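Local coordinates for glycoside hydrolase family 81 (Clostridium thermocellum, PDB 6FOP), which probably hydrolyses beta-1,3-glucans such as laminarin as an endo-acting glucanase of the cellulosome, at residues A[48-56]-A[482-490]; A[77-85]-A[557-565]. One frame throughout, in Å; residues are numbered along the deposited sequence.

Interaction 1: residues A[48-56]-A[482-490]; sequences QYSLPIYAH and HAGFADGNN. With MG (magnesium ion), chain Y.
Tyr54 reaches across from strand 53-54 to the turn of 482-490 and donates its phenol hydrogen to the backbone carbonyl of Ala486, OH to O 2.7 Å. From CB the ring heads toward that turn, with CG anti to its own carbonyl carbon (chi1 -69°). CD1 meets Gly488 CA at 3.8 Å, CE1 comes to 3.4 Å from Asp487 C, and CZ and OH lead on to Ala486 O, which sits at the ring edge near its plane. The donor lies 17° off the carbonyl plane of Ala486. Phe485 to Gly488 form a type I beta turn, closed by Gly488 N to Phe485 O, and Gly488, a glycine with positive phi, brings its bare CA to the ring.

Just before Tyr54 in the chain, Pro52 lays CG against the same Ala486 O at 3.4 Å, and Leu51 packs CG against Gly484 C at 3.8 Å, beside the inverse gamma turn centred on Gly484. One water lies 2.7 Å from both Pro52 O and Ala483 O and links the two carbonyls. Tyr49 O binds magnesium at 2.4 Å, together with carbonyls of Ile44, Asn47 and Ala102.

The contact thus joins an outermost strand of the seven-stranded antiparallel sheet to a loop of the family 81 C-terminal region, with helix 43-46 touching Ile53, strand 59-63 beside Tyr54, and strand 554-556 against Asp487.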
loop_
_atom_site.group_PDB
_atom_site.type_symbol
_atom_site.label_atom_id
_atom_site.label_comp_id
_atom_site.label_asym_id
_atom_site.label_seq_id
_atom_site.Cartn_x
_atom_site.Cartn_y
_atom_site.Cartn_z
ATOM N N GLN A 48 -19.738 15.166 1.062
ATOM C CA GLN A 48 -20.646 15.610 2.122
ATOM C C GLN A 48 -20.893 14.463 3.113
ATOM O O GLN A 48 -20.779 14.625 4.325
ATOM C CB GLN A 48 -21.950 16.080 1.481
ATOM C CG GLN A 48 -23.019 16.537 2.450
ATOM C CD GLN A 48 -24.262 17.054 1.751
ATOM O OE1 GLN A 48 -24.373 17.006 0.537
ATOM N NE2 GLN A 48 -25.210 17.526 2.528
ATOM N N TYR A 49 -21.299 13.320 2.577
ATOM C CA TYR A 49 -21.524 12.126 3.358
ATOM C C TYR A 49 -20.295 11.200 3.201
ATOM O O TYR A 49 -19.265 11.511 3.763
ATOM C CB TYR A 49 -22.891 11.508 2.991
ATOM C CG TYR A 49 -24.041 12.421 3.346
ATOM C CD1 TYR A 49 -24.388 12.656 4.674
ATOM C CD2 TYR A 49 -24.732 13.121 2.364
ATOM C CE1 TYR A 49 -25.419 13.522 4.997
ATOM C CE2 TYR A 49 -25.773 13.955 2.677
ATOM C CZ TYR A 49 -26.103 14.173 3.993
ATOM O OH TYR A 49 -27.116 15.058 4.287
ATOM N N SER A 50 -20.407 10.127 2.432
ATOM C CA SER A 50 -19.274 9.336 2.022
ATOM C C SER A 50 -19.663 8.537 0.810
ATOM O O SER A 50 -20.846 8.474 0.442
ATOM C CB SER A 50 -18.814 8.357 3.121
ATOM O OG SER A 50 -19.632 7.194 3.214
ATOM N N LEU A 51 -18.670 7.879 0.226
ATOM C CA LEU A 51 -18.889 6.752 -0.683
ATOM C C LEU A 51 -18.766 5.486 0.165
ATOM O O LEU A 51 -18.516 5.568 1.381
ATOM C CB LEU A 51 -17.869 6.762 -1.850
ATOM C CG LEU A 51 -18.250 7.642 -3.039
ATOM C CD1 LEU A 51 -19.445 7.093 -3.803
ATOM C CD2 LEU A 51 -18.460 9.099 -2.682
ATOM N N PRO A 52 -18.990 4.312 -0.426
ATOM C CA PRO A 52 -18.856 3.114 0.412
ATOM C C PRO A 52 -17.479 2.957 1.030
ATOM O O PRO A 52 -16.452 3.208 0.371
ATOM C CB PRO A 52 -19.207 1.973 -0.557
ATOM C CG PRO A 52 -20.119 2.618 -1.548
ATOM C CD PRO A 52 -19.483 3.962 -1.774
ATOM N N ILE A 53 -17.475 2.476 2.277
ATOM C CA ILE A 53 -16.305 2.406 3.138
ATOM C C ILE A 53 -15.987 0.928 3.340
ATOM O O ILE A 53 -16.736 0.212 3.993
ATOM C CB ILE A 53 -16.589 3.060 4.510
ATOM C CG1 ILE A 53 -17.159 4.478 4.357
ATOM C CG2 ILE A 53 -15.341 3.024 5.393
ATOM C CD1 ILE A 53 -16.210 5.476 3.751
ATOM N N TYR A 54 -14.865 0.464 2.748
ATOM C CA TYR A 54 -14.546 -0.945 2.743
ATOM C C TYR A 54 -13.580 -1.266 3.857
ATOM O O TYR A 54 -12.370 -1.244 3.683
ATOM C CB TYR A 54 -14.033 -1.401 1.354
ATOM C CG TYR A 54 -15.125 -1.368 0.288
ATOM C CD1 TYR A 54 -15.361 -0.221 -0.454
ATOM C CD2 TYR A 54 -15.972 -2.456 0.083
ATOM C CE1 TYR A 54 -16.389 -0.160 -1.397
ATOM C CE2 TYR A 54 -16.991 -2.390 -0.844
ATOM C CZ TYR A 54 -17.185 -1.248 -1.594
ATOM O OH TYR A 54 -18.219 -1.247 -2.498
ATOM N N ALA A 55 -14.133 -1.508 5.045
ATOM C CA ALA A 55 -13.364 -1.824 6.224
ATOM C C ALA A 55 -12.910 -3.266 6.281
ATOM O O ALA A 55 -11.698 -3.523 6.408
ATOM C CB ALA A 55 -14.153 -1.448 7.483
ATOM N N HIS A 56 -13.864 -4.178 6.115
ATOM C CA HIS A 56 -13.680 -5.642 6.078
ATOM C C HIS A 56 -13.538 -6.242 7.486
ATOM O O HIS A 56 -12.618 -5.883 8.216
ATOM C CB HIS A 56 -12.483 -6.106 5.230
ATOM C CG HIS A 56 -12.447 -5.608 3.813
ATOM N ND1 HIS A 56 -11.267 -5.204 3.230
ATOM C CD2 HIS A 56 -13.400 -5.472 2.856
ATOM C CE1 HIS A 56 -11.490 -4.826 1.982
ATOM N NE2 HIS A 56 -12.769 -5.006 1.716
ATOM N N HIS A 482 -9.032 10.265 -2.652
ATOM C CA HIS A 482 -10.378 10.466 -2.135
ATOM C C HIS A 482 -11.242 9.215 -2.035
ATOM O O HIS A 482 -12.244 9.246 -1.300
ATOM C CB HIS A 482 -11.089 11.536 -2.981
ATOM C CG HIS A 482 -11.036 11.287 -4.445
ATOM N ND1 HIS A 482 -11.789 10.328 -5.070
ATOM C CD2 HIS A 482 -10.239 11.808 -5.397
ATOM C CE1 HIS A 482 -11.510 10.313 -6.359
ATOM N NE2 HIS A 482 -10.558 11.195 -6.577
ATOM N N ALA A 483 -10.925 8.141 -2.767
ATOM C CA ALA A 483 -11.738 6.903 -2.729
ATOM C C ALA A 483 -13.198 7.158 -3.115
ATOM O O ALA A 483 -14.126 6.487 -2.652
ATOM C CB ALA A 483 -11.629 6.209 -1.388
ATOM N N GLY A 484 -13.420 8.075 -4.037
ATOM C CA GLY A 484 -14.758 8.509 -4.438
ATOM C C GLY A 484 -15.351 7.623 -5.529
ATOM O O GLY A 484 -15.788 8.120 -6.577
ATOM N N PHE A 485 -15.428 6.329 -5.237
ATOM C CA PHE A 485 -15.926 5.315 -6.174
ATOM C C PHE A 485 -16.822 4.349 -5.403
ATOM O O PHE A 485 -16.609 4.112 -4.213
ATOM C CB PHE A 485 -14.750 4.517 -6.757
ATOM C CG PHE A 485 -13.749 5.340 -7.479
ATOM C CD1 PHE A 485 -13.931 5.618 -8.815
ATOM C CD2 PHE A 485 -12.586 5.781 -6.843
ATOM C CE1 PHE A 485 -12.991 6.373 -9.496
ATOM C CE2 PHE A 485 -11.626 6.515 -7.529
ATOM C CZ PHE A 485 -11.838 6.818 -8.850
ATOM N N ALA A 486 -17.821 3.788 -6.079
ATOM C CA ALA A 486 -18.643 2.752 -5.476
ATOM C C ALA A 486 -17.815 1.615 -4.898
ATOM O O ALA A 486 -18.189 1.045 -3.872
ATOM C CB ALA A 486 -19.635 2.193 -6.483
ATOM N N ASP A 487 -16.714 1.263 -5.576
ATOM C CA ASP A 487 -15.845 0.173 -5.133
ATOM C C ASP A 487 -14.705 0.573 -4.218
ATOM O O ASP A 487 -13.819 -0.252 -3.921
ATOM C CB ASP A 487 -15.324 -0.575 -6.358
ATOM C CG ASP A 487 -16.426 -1.340 -7.059
ATOM O OD1 ASP A 487 -17.355 -1.837 -6.375
ATOM O OD2 ASP A 487 -16.399 -1.419 -8.276
ATOM N N GLY A 488 -14.752 1.809 -3.740
ATOM C CA GLY A 488 -13.786 2.282 -2.766
ATOM C C GLY A 488 -12.484 2.766 -3.370
ATOM O O GLY A 488 -12.481 3.364 -4.452
ATOM N N ASN A 489 -11.408 2.607 -2.612
ATOM C CA ASN A 489 -10.078 2.976 -3.115
ATOM C C ASN A 489 -9.584 1.869 -4.039
ATOM O O ASN A 489 -10.195 0.806 -4.128
ATOM C CB ASN A 489 -9.140 3.316 -1.956
ATOM C CG ASN A 489 -8.153 4.419 -2.318
ATOM O OD1 ASN A 489 -7.525 4.371 -3.387
ATOM N ND2 ASN A 489 -7.987 5.399 -1.461
ATOM N N ASN A 490 -8.469 2.143 -4.735
ATOM C CA ASN A 490 -7.894 1.201 -5.669
ATOM C C ASN A 490 -6.388 1.339 -5.674
ATOM O O ASN A 490 -5.853 2.378 -5.349
ATOM C CB ASN A 490 -8.418 1.394 -7.098
ATOM C CG ASN A 490 -7.862 2.629 -7.741
ATOM O OD1 ASN A 490 -6.745 2.587 -8.322
ATOM N ND2 ASN A 490 -8.595 3.734 -7.674
HETATM MG MG MG Y . -18.372 13.537 4.613
HETATM O O HOH W 1 -14.539 4.759 -0.627
#

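Interaction 2: residues A[77-85]-A[557-565]; sequences SGIAYFGAH and GGKYCHEIW. With NI (nickel (II) ion), chain B.
Tyr81 and Tyr560, directly paired across two strands, lean the same way, and the CB of Tyr81 sits over one face of the Tyr560 ring, 4.0 Å from its centroid. The motif is an antiparallel beta pair, 80-82 against 559-561, that puts an edge strand from early in the chain onto a four-stranded sheet whose other strands come from the C-terminal region. The strand axes approach to 4.7 Å and run at 174°.

Tyr81 and Tyr560 form the hydrogen-bonded pair, each backbone N bonding to the other's O at 3.0 Å. His562 N to Ile79 O and Gly83 N to Gly558 O flank this pair on either side; in the latter bond the donor stands 43° above the carbonyl plane. Tyr560 CG lies between its backbone N and carbonyl carbon (chi1 53°), which sets the face of the ring against Tyr81 CB, the two ring planes oblique to each other. Its hydroxyl bonds to Ser544 N while also touching Tyr81 CD2.

On the other face lie the two non-hydrogen-bonded pairs. Ala80 CB meets Cys561 CB at 3.6 Å, and the extended Lys559 chain runs beside the Phe82 ring, its amine making a cation-pi contact with Trp556. The Ile79 side chain crosses that of Glu563 at about a right angle, its CD1 touching Glu563 CG. Past the strand, His562 stacks on His549 and joins His574, Glu601 and Glu605 in holding nickel, its NE2 2.1 Å from the ion.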
loop_
_atom_site.group_PDB
_atom_site.type_symbol
_atom_site.label_atom_id
_atom_site.label_comp_id
_atom_site.label_asym_id
_atom_site.label_seq_id
_atom_site.Cartn_x
_atom_site.Cartn_y
_atom_site.Cartn_z
ATOM N N SER A 77 -18.020 -13.467 -12.183
ATOM C CA SER A 77 -17.213 -14.438 -12.897
ATOM C C SER A 77 -16.464 -13.737 -14.013
ATOM O O SER A 77 -16.921 -12.732 -14.566
ATOM C CB SER A 77 -18.084 -15.531 -13.491
ATOM O OG SER A 77 -18.972 -14.947 -14.402
ATOM N N GLY A 78 -15.331 -14.298 -14.379
ATOM C CA GLY A 78 -14.613 -13.817 -15.541
ATOM C C GLY A 78 -13.608 -12.754 -15.179
ATOM O O GLY A 78 -12.644 -13.030 -14.479
ATOM N N ILE A 79 -13.844 -11.533 -15.657
ATOM C CA ILE A 79 -12.844 -10.479 -15.602
ATOM C C ILE A 79 -12.748 -9.806 -14.244
ATOM O O ILE A 79 -11.764 -9.123 -13.974
ATOM C CB ILE A 79 -13.103 -9.415 -16.706
ATOM C CG1 ILE A 79 -11.784 -8.696 -17.088
ATOM C CG2 ILE A 79 -14.203 -8.445 -16.313
ATOM C CD1 ILE A 79 -11.823 -7.889 -18.360
ATOM N N ALA A 80 -13.758 -9.973 -13.397
ATOM C CA ALA A 80 -13.793 -9.287 -12.105
ATOM C C ALA A 80 -14.555 -10.127 -11.093
ATOM O O ALA A 80 -15.458 -10.895 -11.440
ATOM C CB ALA A 80 -14.462 -7.943 -12.250
ATOM N N TYR A 81 -14.191 -9.962 -9.831
ATOM C CA TYR A 81 -14.925 -10.570 -8.736
ATOM C C TYR A 81 -15.277 -9.475 -7.765
ATOM O O TYR A 81 -14.449 -8.634 -7.465
ATOM C CB TYR A 81 -14.090 -11.650 -8.079
ATOM C CG TYR A 81 -14.906 -12.594 -7.208
ATOM C CD1 TYR A 81 -15.845 -13.447 -7.770
ATOM C CD2 TYR A 81 -14.766 -12.614 -5.832
ATOM C CE1 TYR A 81 -16.594 -14.307 -6.991
ATOM C CE2 TYR A 81 -15.495 -13.488 -5.044
ATOM C CZ TYR A 81 -16.429 -14.322 -5.630
ATOM O OH TYR A 81 -17.177 -15.191 -4.853
ATOM N N PHE A 82 -16.525 -9.502 -7.284
ATOM C CA PHE A 82 -17.135 -8.383 -6.563
ATOM C C PHE A 82 -17.476 -8.685 -5.114
ATOM O O PHE A 82 -17.950 -9.778 -4.786
ATOM C CB PHE A 82 -18.411 -7.951 -7.276
ATOM C CG PHE A 82 -18.211 -7.552 -8.717
ATOM C CD1 PHE A 82 -17.806 -6.276 -9.065
ATOM C CD2 PHE A 82 -18.503 -8.451 -9.732
ATOM C CE1 PHE A 82 -17.643 -5.917 -10.403
ATOM C CE2 PHE A 82 -18.340 -8.104 -11.058
ATOM C CZ PHE A 82 -17.912 -6.833 -11.392
ATOM N N GLY A 83 -17.190 -7.710 -4.256
ATOM C CA GLY A 83 -17.684 -7.664 -2.877
ATOM C C GLY A 83 -18.223 -6.280 -2.608
ATOM O O GLY A 83 -17.689 -5.534 -1.768
ATOM N N ALA A 84 -19.276 -5.926 -3.320
ATOM C CA ALA A 84 -19.820 -4.568 -3.266
ATOM C C ALA A 84 -20.504 -4.289 -1.943
ATOM O O ALA A 84 -21.173 -5.162 -1.355
ATOM C CB ALA A 84 -20.837 -4.349 -4.374
ATOM N N HIS A 85 -20.377 -3.061 -1.489
ATOM C CA HIS A 85 -21.163 -2.613 -0.339
ATOM C C HIS A 85 -22.658 -2.709 -0.666
ATOM O O HIS A 85 -23.089 -2.287 -1.743
ATOM C CB HIS A 85 -20.817 -1.178 0.043
ATOM C CG HIS A 85 -21.785 -0.585 1.019
ATOM N ND1 HIS A 85 -21.834 -0.950 2.350
ATOM C CD2 HIS A 85 -22.798 0.296 0.823
ATOM C CE1 HIS A 85 -22.847 -0.324 2.929
ATOM N NE2 HIS A 85 -23.421 0.464 2.035
ATOM N N GLY A 557 -11.339 -1.741 -2.867
ATOM C CA GLY A 557 -12.083 -2.133 -1.671
ATOM C C GLY A 557 -13.204 -3.128 -1.929
ATOM O O GLY A 557 -13.419 -4.069 -1.137
ATOM N N GLY A 558 -13.898 -2.926 -3.044
ATOM C CA GLY A 558 -15.137 -3.659 -3.363
ATOM C C GLY A 558 -15.067 -4.595 -4.549
ATOM O O GLY A 558 -16.075 -5.219 -4.846
ATOM N N LYS A 559 -13.905 -4.762 -5.192
ATOM C CA LYS A 559 -13.740 -5.746 -6.275
ATOM C C LYS A 559 -12.261 -5.950 -6.523
ATOM O O LYS A 559 -11.427 -5.190 -6.042
ATOM C CB LYS A 559 -14.427 -5.302 -7.560
ATOM C CG LYS A 559 -13.776 -4.131 -8.283
ATOM C CD LYS A 559 -14.458 -3.880 -9.605
ATOM C CE LYS A 559 -13.840 -2.710 -10.348
ATOM N NZ LYS A 559 -14.572 -2.459 -11.623
ATOM N N TYR A 560 -11.944 -6.967 -7.311
ATOM C CA TYR A 560 -10.634 -7.025 -7.963
ATOM C C TYR A 560 -10.880 -7.465 -9.370
ATOM O O TYR A 560 -11.886 -8.098 -9.667
ATOM C CB TYR A 560 -9.633 -7.933 -7.252
ATOM C CG TYR A 560 -10.079 -9.336 -6.964
ATOM C CD1 TYR A 560 -9.930 -10.341 -7.919
ATOM C CD2 TYR A 560 -10.676 -9.654 -5.740
ATOM C CE1 TYR A 560 -10.362 -11.642 -7.650
ATOM C CE2 TYR A 560 -11.078 -10.942 -5.445
ATOM C CZ TYR A 560 -10.948 -11.937 -6.395
ATOM O OH TYR A 560 -11.364 -13.226 -6.091
ATOM N N CYS A 561 -9.976 -7.098 -10.267
ATOM C CA CYS A 561 -10.236 -7.360 -11.672
ATOM C C CYS A 561 -8.978 -7.387 -12.510
ATOM O O CYS A 561 -7.891 -7.044 -12.056
ATOM C CB CYS A 561 -11.196 -6.322 -12.224
ATOM S SG CYS A 561 -10.520 -4.655 -12.185
ATOM N N HIS A 562 -9.160 -7.847 -13.737
ATOM C CA HIS A 562 -8.115 -7.998 -14.750
ATOM C C HIS A 562 -8.306 -6.906 -15.821
ATOM O O HIS A 562 -8.362 -7.180 -17.022
ATOM C CB HIS A 562 -8.226 -9.406 -15.300
ATOM C CG HIS A 562 -7.082 -9.859 -16.153
ATOM N ND1 HIS A 562 -7.010 -9.618 -17.511
ATOM C CD2 HIS A 562 -6.038 -10.660 -15.862
ATOM C CE1 HIS A 562 -5.946 -10.220 -18.011
ATOM N NE2 HIS A 562 -5.356 -10.885 -17.040
ATOM N N GLU A 563 -8.392 -5.677 -15.337
ATOM C CA GLU A 563 -8.574 -4.471 -16.153
ATOM C C GLU A 563 -7.529 -3.440 -15.783
ATOM O O GLU A 563 -6.991 -3.463 -14.672
ATOM C CB GLU A 563 -9.983 -3.886 -15.967
ATOM C CG GLU A 563 -11.096 -4.828 -16.351
ATOM C CD GLU A 563 -12.479 -4.243 -16.169
ATOM O OE1 GLU A 563 -12.757 -3.664 -15.107
ATOM O OE2 GLU A 563 -13.298 -4.383 -17.093
ATOM N N ILE A 564 -7.293 -2.499 -16.699
ATOM C CA ILE A 564 -6.435 -1.345 -16.450
ATOM C C ILE A 564 -7.112 -0.087 -16.944
ATOM O O ILE A 564 -8.183 -0.154 -17.560
ATOM C CB ILE A 564 -5.010 -1.514 -17.063
ATOM C CG1 ILE A 564 -5.060 -1.710 -18.596
ATOM C CG2 ILE A 564 -4.283 -2.652 -16.372
ATOM C CD1 ILE A 564 -3.699 -1.720 -19.276
ATOM N N TRP A 565 -6.489 1.068 -16.697
ATOM C CA TRP A 565 -7.167 2.326 -16.995
ATOM C C TRP A 565 -7.253 2.732 -18.443
ATOM O O TRP A 565 -7.979 3.671 -18.778
ATOM C CB TRP A 565 -6.566 3.470 -16.181
ATOM C CG TRP A 565 -6.856 3.493 -14.716
ATOM C CD1 TRP A 565 -5.932 3.504 -13.704
ATOM C CD2 TRP A 565 -8.141 3.599 -14.089
ATOM N NE1 TRP A 565 -6.573 3.624 -12.482
ATOM C CE2 TRP A 565 -7.926 3.665 -12.698
ATOM C CE3 TRP A 565 -9.456 3.622 -14.572
ATOM C CZ2 TRP A 565 -8.986 3.760 -11.773
ATOM C CZ3 TRP A 565 -10.507 3.735 -13.668
ATOM C CH2 TRP A 565 -10.267 3.789 -12.279
HETATM NI NI NI B . -3.947 -12.342 -17.487
HETATM O O HOH W 2 -15.446 -5.963 -0.182
#

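Overall arrangement
Interactions 1 and 2 have centres about 14 Å apart, and their segments alternate along the chain, so two early segments, 48-56 and 77-85, meet two from the C-terminal region. The contacts touch directly. Asp487 O accepts a hydrogen bond from Gly558 N at 2.8 Å, and Tyr54 OH accepts one from His85 N at 3.0 Å while donating to Ala486 O. The Tyr54 ring also packs against interaction 2, CD2 lying 3.3 Å from Gly557 O and CE2 3.4 Å from Gly83 O. Magnesium belongs to interaction 1 and nickel to interaction 2. A methylpentanediol, probably from the crystallisation liquor, hydrogen-bonds to Lys559 and Glu563 of interaction 2.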